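Local coordinates for small ribosomal subunit protein bS6 (Thermotoga maritima, PDB 1VMB) that probably binds 16S ribosomal RNA together with protein bS18 as a structural component of the small ribosomal subunit, at residues L39-V51 / L90-I103. Numbering follows the deposited sequence. Where two conformers were deposited one is given.
Sequences LVERVKKIIEERV and LQELENFYRVTPEI. With EDO (1,2-ethanediol), chain B.
Residues 39-51, part of helix 33-51, run roughly antiparallel to helix 91-98, the axes 141° apart and 9.0 Å at closest approach; Ile46 packs against Leu93 and Phe96 across the interface. A wider pi-type turn at 47-51 lets Ile46 O accept from both Arg50 N and Val51 N. Leu93 is a knob in the hole formed by Val43, Ile46, Ile47 and Val51; with CG anti to the backbone N (chi1 176°), its CD1 reaches Val43 CG1 at 3.9 Å. These are the two helices of the ferredoxin-like fold of bS6, side by side on one face of the four-stranded antiparallel sheet: beneath them Val43 touches Phe25 and Ile81, and Tyr97 OH hydrogen-bonds Ser23. Ile46 CG1 makes a CH-pi contact over one face of the Phe96 ring, 4.2 Å from the centroid; Thr100 OG1 sits over the opposite face, 3.6 Å above the plane, and hydrogen-bonds Phe96 O at 2.8 Å. Val43 CG2 approaches Phe96 CE2 obliquely at 3.6 Å, whereas Leu39 CD2 comes to the ring edge. The two methyls of Leu39 straddle the turn after the second helix, CD2 on Thr100 CG2 and CD1 on Glu102 CB. At the other end, Arg50 CB lies 3.7 Å from Glu92 CB.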
ATOM      1  N   LEU A  39       2.457  -3.148 -11.309  1.00 24.80           N
ATOM      2  CA  LEU A  39       1.478  -2.365 -10.514  1.00 25.44           C
ATOM      3  C   LEU A  39       2.111  -1.971  -9.200  1.00 24.66           C
ATOM      4  O   LEU A  39       1.961  -0.836  -8.694  1.00 24.80           O
ATOM      5  CB  LEU A  39       0.186  -3.145 -10.267  1.00 26.43           C
ATOM      6  CG  LEU A  39      -0.873  -3.005 -11.388  1.00 30.01           C
ATOM      7  CD1 LEU A  39      -1.883  -4.152 -11.272  1.00 31.78           C
ATOM      8  CD2 LEU A  39      -1.561  -1.597 -11.291  1.00 33.75           C
ATOM      9  N   VAL A  40       2.827  -2.908  -8.593  1.00 23.74           N
ATOM     10  CA  VAL A  40       3.576  -2.567  -7.369  1.00 23.18           C
ATOM     11  C   VAL A  40       4.512  -1.369  -7.589  1.00 23.00           C
ATOM     12  O   VAL A  40       4.541  -0.436  -6.750  1.00 22.80           O
ATOM     13  CB  VAL A  40       4.323  -3.776  -6.815  1.00 23.59           C
ATOM     14  CG1 VAL A  40       5.182  -3.324  -5.587  1.00 24.19           C
ATOM     15  CG2 VAL A  40       3.310  -4.853  -6.374  1.00 23.98           C
ATOM     16  N   GLU A  41       5.242  -1.402  -8.680  1.00 21.83           N
ATOM     17  CA  GLU A  41       6.186  -0.328  -9.037  1.00 22.49           C
ATOM     18  C   GLU A  41       5.426   0.983  -9.252  1.00 21.74           C
ATOM     19  O   GLU A  41       5.923   2.052  -8.842  1.00 21.94           O
ATOM     20  CB  GLU A  41       7.021  -0.760 -10.199  1.00 23.60           C
ATOM     21  CG  GLU A  41       7.965  -1.935  -9.920  1.00 23.52           C
ATOM     22  CD  GLU A  41       8.919  -1.672  -8.754  1.00 30.02           C
ATOM     23  OE1 GLU A  41       9.464  -0.549  -8.643  1.00 28.73           O
ATOM     24  OE2 GLU A  41       9.102  -2.590  -7.912  1.00 32.40           O
ATOM     25  N   ARG A  42       4.216   0.916  -9.811  1.00 21.42           N
ATOM     26  CA  ARG A  42       3.444   2.130 -10.039  1.00 21.21           C
ATOM     27  C   ARG A  42       3.013   2.719  -8.706  1.00 22.19           C
ATOM     28  O   ARG A  42       3.111   3.933  -8.501  1.00 21.93           O
ATOM     29  CB  ARG A  42       2.223   1.863 -10.893  1.00 19.74           C
ATOM     30  CG  ARG A  42       2.587   1.517 -12.291  1.00 21.82           C
ATOM     31  CD  ARG A  42       1.325   1.377 -13.128  1.00 25.26           C
ATOM     32  NE  ARG A  42       1.600   1.059 -14.528  1.00 26.99           N
ATOM     33  CZ  ARG A  42       1.520  -0.181 -14.972  1.00 29.68           C
ATOM     34  NH1 ARG A  42       1.194  -1.188 -14.122  1.00 32.53           N
ATOM     35  NH2 ARG A  42       1.749  -0.455 -16.225  1.00 25.84           N
ATOM     36  N   VAL A  43       2.571   1.856  -7.786  1.00 21.52           N
ATOM     37  CA  VAL A  43       2.208   2.362  -6.450  1.00 21.79           C
ATOM     38  C   VAL A  43       3.393   3.041  -5.780  1.00 21.33           C
ATOM     39  O   VAL A  43       3.227   4.128  -5.201  1.00 22.27           O
ATOM     40  CB  VAL A  43       1.526   1.257  -5.567  1.00 22.08           C
ATOM     41  CG1 VAL A  43       1.298   1.763  -4.187  1.00 22.71           C
ATOM     42  CG2 VAL A  43       0.180   0.781  -6.161  1.00 24.07           C
ATOM     43  N   LYS A  44       4.565   2.422  -5.811  1.00 21.86           N
ATOM     44  CA  LYS A  44       5.765   3.027  -5.227  1.00 21.89           C
ATOM     45  C   LYS A  44       5.975   4.401  -5.808  1.00 22.06           C
ATOM     46  O   LYS A  44       6.266   5.323  -5.083  1.00 21.72           O
ATOM     47  CB  LYS A  44       7.007   2.184  -5.460  1.00 22.64           C
ATOM     48  CG  LYS A  44       6.970   0.925  -4.621  1.00 22.66           C
ATOM     49  CD  LYS A  44       7.823  -0.192  -5.203  1.00 25.21           C
ATOM     50  CE  LYS A  44       9.250   0.165  -5.216  1.00 28.87           C
ATOM     51  NZ  LYS A  44      10.230  -0.969  -5.588  1.00 28.27           N
ATOM     52  N   LYS A  45       5.907   4.521  -7.137  1.00 19.85           N
ATOM     53  CA  LYS A  45       6.133   5.806  -7.786  1.00 20.47           C
ATOM     54  C   LYS A  45       5.075   6.857  -7.430  1.00 20.53           C
ATOM     55  O   LYS A  45       5.380   8.074  -7.258  1.00 22.12           O
ATOM     56  CB  LYS A  45       6.199   5.615  -9.301  1.00 21.11           C
ATOM     57  CG  LYS A  45       7.563   5.070  -9.798  1.00 22.05           C
ATOM     58  CD  LYS A  45       8.666   6.042  -9.533  1.00 27.24           C
ATOM     59  CE  LYS A  45       9.924   5.605 -10.135  1.00 29.47           C
ATOM     60  NZ  LYS A  45      10.976   6.667 -10.092  1.00 35.34           N
ATOM     61  N   ILE A  46       3.834   6.429  -7.271  1.00 20.89           N
ATOM     62  CA  ILE A  46       2.786   7.354  -6.799  1.00 21.16           C
ATOM     63  C   ILE A  46       3.123   7.911  -5.389  1.00 22.01           C
ATOM     64  O   ILE A  46       3.014   9.128  -5.144  1.00 22.56           O
ATOM     65  CB  ILE A  46       1.407   6.695  -6.781  1.00 21.69           C
ATOM     66  CG1 ILE A  46       0.957   6.387  -8.218  1.00 21.82           C
ATOM     67  CG2 ILE A  46       0.408   7.562  -6.063  1.00 23.70           C
ATOM     68  CD1 ILE A  46       0.618   7.558  -9.001  1.00 22.29           C
ATOM     69  N   ILE A  47       3.502   7.022  -4.481  1.00 21.74           N
ATOM     70  CA  ILE A  47       3.948   7.452  -3.150  1.00 22.64           C
ATOM     71  C   ILE A  47       5.167   8.392  -3.233  1.00 21.60           C
ATOM     72  O   ILE A  47       5.169   9.473  -2.586  1.00 22.69           O
ATOM     73  CB  ILE A  47       4.174   6.235  -2.225  1.00 22.88           C
ATOM     74  CG1 ILE A  47       2.854   5.502  -1.955  1.00 22.35           C
ATOM     75  CG2 ILE A  47       4.850   6.646  -0.899  1.00 22.91           C
ATOM     76  CD1 ILE A  47       3.076   4.079  -1.449  1.00 23.37           C
ATOM     77  N   GLU A  48       6.209   8.051  -4.005  1.00 21.98           N
ATOM     78  CA  GLU A  48       7.394   8.866  -4.098  1.00 22.60           C
ATOM     79  C   GLU A  48       7.164  10.259  -4.713  1.00 22.18           C
ATOM     80  O   GLU A  48       7.614  11.275  -4.158  1.00 22.76           O
ATOM     81  CB  GLU A  48       8.523   8.091  -4.808  1.00 22.40           C
ATOM     82  CG  GLU A  48       8.981   6.869  -4.002  1.00 23.81           C
ATOM     83  CD  GLU A  48       9.896   5.877  -4.727  1.00 27.56           C
ATOM     84  OE1 GLU A  48       9.798   5.792  -5.965  1.00 28.72           O
ATOM     85  OE2 GLU A  48      10.725   5.231  -4.012  1.00 34.65           O
ATOM     86  N   GLU A  49       6.507  10.281  -5.869  1.00 20.71           N
ATOM     87  CA  GLU A  49       6.400  11.438  -6.738  1.00 21.32           C
ATOM     88  C   GLU A  49       5.145  12.296  -6.502  1.00 20.56           C
ATOM     89  O   GLU A  49       5.170  13.493  -6.795  1.00 21.57           O
ATOM     90  CB  GLU A  49       6.411  10.977  -8.206  1.00 20.45           C
ATOM     91  CG  GLU A  49       7.715  10.252  -8.535  1.00 22.25           C
ATOM     92  CD  GLU A  49       7.901   9.889  -9.999  1.00 26.25           C
ATOM     93  OE1 GLU A  49       6.913   9.916 -10.779  1.00 32.52           O
ATOM     94  OE2 GLU A  49       9.057   9.569 -10.342  1.00 30.85           O
ATOM     95  N   ARG A  50       4.070  11.690  -5.997  1.00 21.43           N
ATOM     96  CA  ARG A  50       2.778  12.420  -5.823  1.00 21.10           C
ATOM     97  C   ARG A  50       2.404  12.664  -4.328  1.00 21.75           C
ATOM     98  O   ARG A  50       2.095  13.807  -3.942  1.00 22.47           O
ATOM     99  CB  ARG A  50       1.664  11.764  -6.630  0.50 21.04           C
ATOM    100  CG  ARG A  50       2.017  11.723  -8.113  0.50 20.32           C
ATOM    101  CD  ARG A  50       2.267  13.067  -8.763  0.50 19.13           C
ATOM    102  NE  ARG A  50       2.463  12.860 -10.209  0.50 20.65           N
ATOM    103  CZ  ARG A  50       2.260  13.759 -11.169  0.50 18.63           C
ATOM    104  NH1 ARG A  50       1.787  14.989 -10.919  0.50 18.17           N
ATOM    105  NH2 ARG A  50       2.489  13.379 -12.426  0.50 17.73           N
ATOM    106  N   VAL A  51       2.466  11.593  -3.521  1.00 22.04           N
ATOM    107  CA  VAL A  51       2.308  11.704  -2.075  1.00 22.78           C
ATOM    108  C   VAL A  51       3.491  12.495  -1.487  1.00 22.30           C
ATOM    109  O   VAL A  51       3.353  13.158  -0.435  1.00 24.04           O
ATOM    110  CB  VAL A  51       2.194  10.321  -1.401  1.00 21.76           C
ATOM    111  CG1 VAL A  51       2.108  10.415   0.108  1.00 23.42           C
ATOM    112  CG2 VAL A  51       1.011   9.523  -1.976  1.00 21.01           C
ATOM    113  N   LEU A  90      -2.011  12.553   0.817  1.00 22.02           N
ATOM    114  CA  LEU A  90      -2.384  11.157   0.821  1.00 24.40           C
ATOM    115  C   LEU A  90      -3.449  10.870  -0.228  1.00 24.53           C
ATOM    116  O   LEU A  90      -3.584   9.747  -0.686  1.00 22.92           O
ATOM    117  CB  LEU A  90      -2.947  10.733   2.157  1.00 25.13           C
ATOM    118  CG  LEU A  90      -1.971  10.784   3.328  1.00 28.39           C
ATOM    119  CD1 LEU A  90      -2.769  10.573   4.630  1.00 33.77           C
ATOM    120  CD2 LEU A  90      -0.960   9.684   3.076  1.00 28.88           C
ATOM    121  N   GLN A  91      -4.260  11.852  -0.556  1.00 24.78           N
ATOM    122  CA  GLN A  91      -5.280  11.606  -1.588  1.00 24.85           C
ATOM    123  C   GLN A  91      -4.717  11.174  -2.955  1.00 24.33           C
ATOM    124  O   GLN A  91      -5.429  10.524  -3.752  1.00 24.05           O
ATOM    125  CB  GLN A  91      -6.129  12.844  -1.778  1.00 25.62           C
ATOM    126  CG  GLN A  91      -5.389  13.954  -2.492  1.00 30.45           C
ATOM    127  CD  GLN A  91      -4.417  14.794  -1.619  1.00 32.54           C
ATOM    128  OE1 GLN A  91      -4.302  14.604  -0.363  1.00 31.41           O
ATOM    129  NE2 GLN A  91      -3.771  15.770  -2.278  1.00 34.51           N
ATOM    130  N   GLU A  92      -3.447  11.500  -3.228  1.00 23.02           N
ATOM    131  CA  GLU A  92      -2.787  11.073  -4.445  1.00 22.62           C
ATOM    132  C   GLU A  92      -2.768   9.552  -4.542  1.00 23.50           C
ATOM    133  O   GLU A  92      -2.941   8.960  -5.603  1.00 23.62           O
ATOM    134  CB  GLU A  92      -1.365  11.651  -4.549  1.00 22.12           C
ATOM    135  CG  GLU A  92      -1.311  13.136  -4.678  1.00 23.63           C
ATOM    136  CD  GLU A  92      -1.743  13.680  -6.026  1.00 23.99           C
ATOM    137  OE1 GLU A  92      -1.957  12.915  -6.995  1.00 20.62           O
ATOM    138  OE2 GLU A  92      -1.841  14.906  -6.104  1.00 25.68           O
ATOM    139  N   LEU A  93      -2.526   8.906  -3.416  1.00 24.40           N
ATOM    140  CA  LEU A  93      -2.504   7.452  -3.395  1.00 23.59           C
ATOM    141  C   LEU A  93      -3.898   6.888  -3.478  1.00 22.81           C
ATOM    142  O   LEU A  93      -4.178   6.009  -4.295  1.00 23.70           O
ATOM    143  CB  LEU A  93      -1.789   6.985  -2.153  1.00 23.56           C
ATOM    144  CG  LEU A  93      -1.741   5.479  -1.904  1.00 24.53           C
ATOM    145  CD1 LEU A  93      -0.968   4.762  -2.980  1.00 24.72           C
ATOM    146  CD2 LEU A  93      -1.113   5.179  -0.549  1.00 25.68           C
ATOM    147  N   GLU A  94      -4.805   7.439  -2.698  1.00 24.28           N
ATOM    148  CA  GLU A  94      -6.176   7.002  -2.754  1.00 23.20           C
ATOM    149  C   GLU A  94      -6.765   7.099  -4.131  1.00 23.40           C
ATOM    150  O   GLU A  94      -7.433   6.167  -4.628  1.00 24.25           O
ATOM    151  CB  GLU A  94      -6.962   7.844  -1.767  1.00 23.20           C
ATOM    152  CG  GLU A  94      -8.444   7.583  -1.793  1.00 24.93           C
ATOM    153  CD  GLU A  94      -8.865   6.274  -1.162  1.00 28.53           C
ATOM    154  OE1 GLU A  94      -8.051   5.646  -0.448  1.00 30.56           O
ATOM    155  OE2 GLU A  94     -10.056   5.916  -1.386  1.00 28.57           O
ATOM    156  N   ASN A  95      -6.502   8.222  -4.789  1.00 22.64           N
ATOM    157  CA  ASN A  95      -7.007   8.445  -6.159  1.00 23.47           C
ATOM    158  C   ASN A  95      -6.408   7.500  -7.187  1.00 22.92           C
ATOM    159  O   ASN A  95      -7.113   7.066  -8.109  1.00 23.57           O
ATOM    160  CB  ASN A  95      -6.834   9.895  -6.558  1.00 22.72           C
ATOM    161  CG  ASN A  95      -7.811  10.798  -5.836  1.00 25.97           C
ATOM    162  OD1 ASN A  95      -8.725  10.330  -5.150  1.00 25.65           O
ATOM    163  ND2 ASN A  95      -7.625  12.086  -5.981  1.00 29.10           N
ATOM    164  N   PHE A  96      -5.136   7.137  -7.067  1.00 22.81           N
ATOM    165  CA  PHE A  96      -4.559   6.066  -7.927  1.00 22.78           C
ATOM    166  C   PHE A  96      -5.345   4.766  -7.749  1.00 23.09           C
ATOM    167  O   PHE A  96      -5.767   4.121  -8.704  1.00 20.72           O
ATOM    168  CB  PHE A  96      -3.067   5.809  -7.612  1.00 23.15           C
ATOM    169  CG  PHE A  96      -2.505   4.673  -8.409  1.00 23.12           C
ATOM    170  CD1 PHE A  96      -2.207   4.881  -9.691  1.00 21.31           C
ATOM    171  CD2 PHE A  96      -2.323   3.413  -7.835  1.00 25.02           C
ATOM    172  CE1 PHE A  96      -1.711   3.834 -10.470  1.00 23.26           C
ATOM    173  CE2 PHE A  96      -1.865   2.339  -8.632  1.00 25.52           C
ATOM    174  CZ  PHE A  96      -1.570   2.603  -9.935  1.00 24.06           C
ATOM    175  N   TYR A  97      -5.536   4.367  -6.505  1.00 23.12           N
ATOM    176  CA  TYR A  97      -6.297   3.122  -6.265  1.00 23.00           C
ATOM    177  C   TYR A  97      -7.710   3.178  -6.858  1.00 22.72           C
ATOM    178  O   TYR A  97      -8.166   2.210  -7.506  1.00 22.62           O
ATOM    179  CB  TYR A  97      -6.391   2.855  -4.754  1.00 23.48           C
ATOM    180  CG  TYR A  97      -5.127   2.478  -4.022  1.00 24.03           C
ATOM    181  CD1 TYR A  97      -4.219   1.555  -4.532  1.00 21.43           C
ATOM    182  CD2 TYR A  97      -4.893   2.954  -2.732  1.00 22.79           C
ATOM    183  CE1 TYR A  97      -3.072   1.163  -3.849  1.00 25.30           C
ATOM    184  CE2 TYR A  97      -3.742   2.536  -2.018  1.00 24.21           C
ATOM    185  CZ  TYR A  97      -2.841   1.672  -2.582  1.00 24.54           C
ATOM    186  OH  TYR A  97      -1.776   1.260  -1.866  1.00 25.26           O
ATOM    187  N   ARG A  98      -8.407   4.314  -6.685  1.00 20.50           N
ATOM    188  CA  ARG A  98      -9.752   4.478  -7.176  1.00 21.68           C
ATOM    189  C   ARG A  98      -9.898   4.231  -8.682  1.00 22.11           C
ATOM    190  O   ARG A  98     -10.976   3.851  -9.143  1.00 22.60           O
ATOM    191  CB  ARG A  98     -10.264   5.848  -6.822  1.00 22.86           C
ATOM    192  CG  ARG A  98     -10.572   5.974  -5.395  1.00 23.08           C
ATOM    193  CD  ARG A  98     -11.137   7.314  -5.011  1.00 25.09           C
ATOM    194  NE  ARG A  98     -11.292   7.372  -3.568  1.00 23.60           N
ATOM    195  CZ  ARG A  98     -12.113   8.189  -2.930  1.00 28.63           C
ATOM    196  NH1 ARG A  98     -12.964   8.995  -3.569  1.00 29.51           N
ATOM    197  NH2 ARG A  98     -12.121   8.191  -1.601  1.00 30.95           N
ATOM    198  N   VAL A  99      -8.828   4.441  -9.447  1.00 21.31           N
ATOM    199  CA  VAL A  99      -8.895   4.320 -10.932  1.00 20.66           C
ATOM    200  C   VAL A  99      -8.303   3.050 -11.500  1.00 22.34           C
ATOM    201  O   VAL A  99      -8.274   2.894 -12.703  1.00 21.91           O
ATOM    202  CB  VAL A  99      -8.282   5.563 -11.634  1.00 20.59           C
ATOM    203  CG1 VAL A  99      -9.006   6.854 -11.165  1.00 22.59           C
ATOM    204  CG2 VAL A  99      -6.722   5.680 -11.369  1.00 20.78           C
ATOM    205  N   THR A 100      -7.862   2.151 -10.604  1.00 22.37           N
ATOM    206  CA  THR A 100      -7.133   0.961 -10.950  1.00 23.24           C
ATOM    207  C   THR A 100      -7.873  -0.295 -10.568  1.00 22.42           C
ATOM    208  O   THR A 100      -7.669  -0.785  -9.472  1.00 24.24           O
ATOM    209  CB  THR A 100      -5.790   1.026 -10.196  1.00 23.40           C
ATOM    210  OG1 THR A 100      -5.081   2.206 -10.607  1.00 24.85           O
ATOM    211  CG2 THR A 100      -4.865  -0.148 -10.609  1.00 25.04           C
ATOM    212  N   PRO A 101      -8.761  -0.794 -11.436  1.00 23.93           N
ATOM    213  CA  PRO A 101      -9.624  -1.939 -11.094  1.00 24.46           C
ATOM    214  C   PRO A 101      -8.898  -3.247 -10.821  1.00 22.66           C
ATOM    215  O   PRO A 101      -9.470  -4.140 -10.195  1.00 24.08           O
ATOM    216  CB  PRO A 101     -10.507  -2.084 -12.305  1.00 25.34           C
ATOM    217  CG  PRO A 101      -9.857  -1.350 -13.376  1.00 25.29           C
ATOM    218  CD  PRO A 101      -9.143  -0.201 -12.728  1.00 24.10           C
ATOM    219  N   GLU A 102      -7.684  -3.380 -11.302  1.00 23.10           N
ATOM    220  CA  GLU A 102      -6.871  -4.533 -11.019  1.00 23.98           C
ATOM    221  C   GLU A 102      -6.551  -4.643  -9.527  1.00 24.25           C
ATOM    222  O   GLU A 102      -6.229  -5.735  -9.057  1.00 24.90           O
ATOM    223  CB  GLU A 102      -5.582  -4.428 -11.807  1.00 23.30           C
ATOM    224  CG  GLU A 102      -5.789  -4.533 -13.309  1.00 26.64           C
ATOM    225  CD  GLU A 102      -6.135  -3.217 -14.008  1.00 29.56           C
ATOM    226  OE1 GLU A 102      -6.192  -2.118 -13.392  1.00 26.34           O
ATOM    227  OE2 GLU A 102      -6.365  -3.294 -15.237  1.00 35.47           O
ATOM    228  N   ILE A 103      -6.537  -3.516  -8.829  1.00 23.30           N
ATOM    229  CA  ILE A 103      -6.427  -3.521  -7.371  1.00 23.05           C
ATOM    230  C   ILE A 103      -7.881  -3.648  -6.845  1.00 23.32           C
ATOM    231  O   ILE A 103      -8.693  -2.679  -6.925  1.00 25.58           O
ATOM    232  CB  ILE A 103      -5.706  -2.252  -6.845  1.00 23.53           C
ATOM    233  CG1 ILE A 103      -4.224  -2.321  -7.277  1.00 24.02           C
ATOM    234  CG2 ILE A 103      -5.899  -2.121  -5.346  1.00 23.86           C
ATOM    235  CD1 ILE A 103      -3.415  -1.078  -7.046  1.00 25.09           C
TER
HETATM  236  C1  EDO B 129       2.515   9.071 -11.866  1.00 26.41           C
HETATM  237  O1  EDO B 129       2.135  10.317 -12.472  1.00 22.56           O
HETATM  238  C2  EDO B 129       3.706   9.157 -10.901  1.00 25.59           C
HETATM  239  O2  EDO B 129       4.179  10.501 -10.683  1.00 27.84           O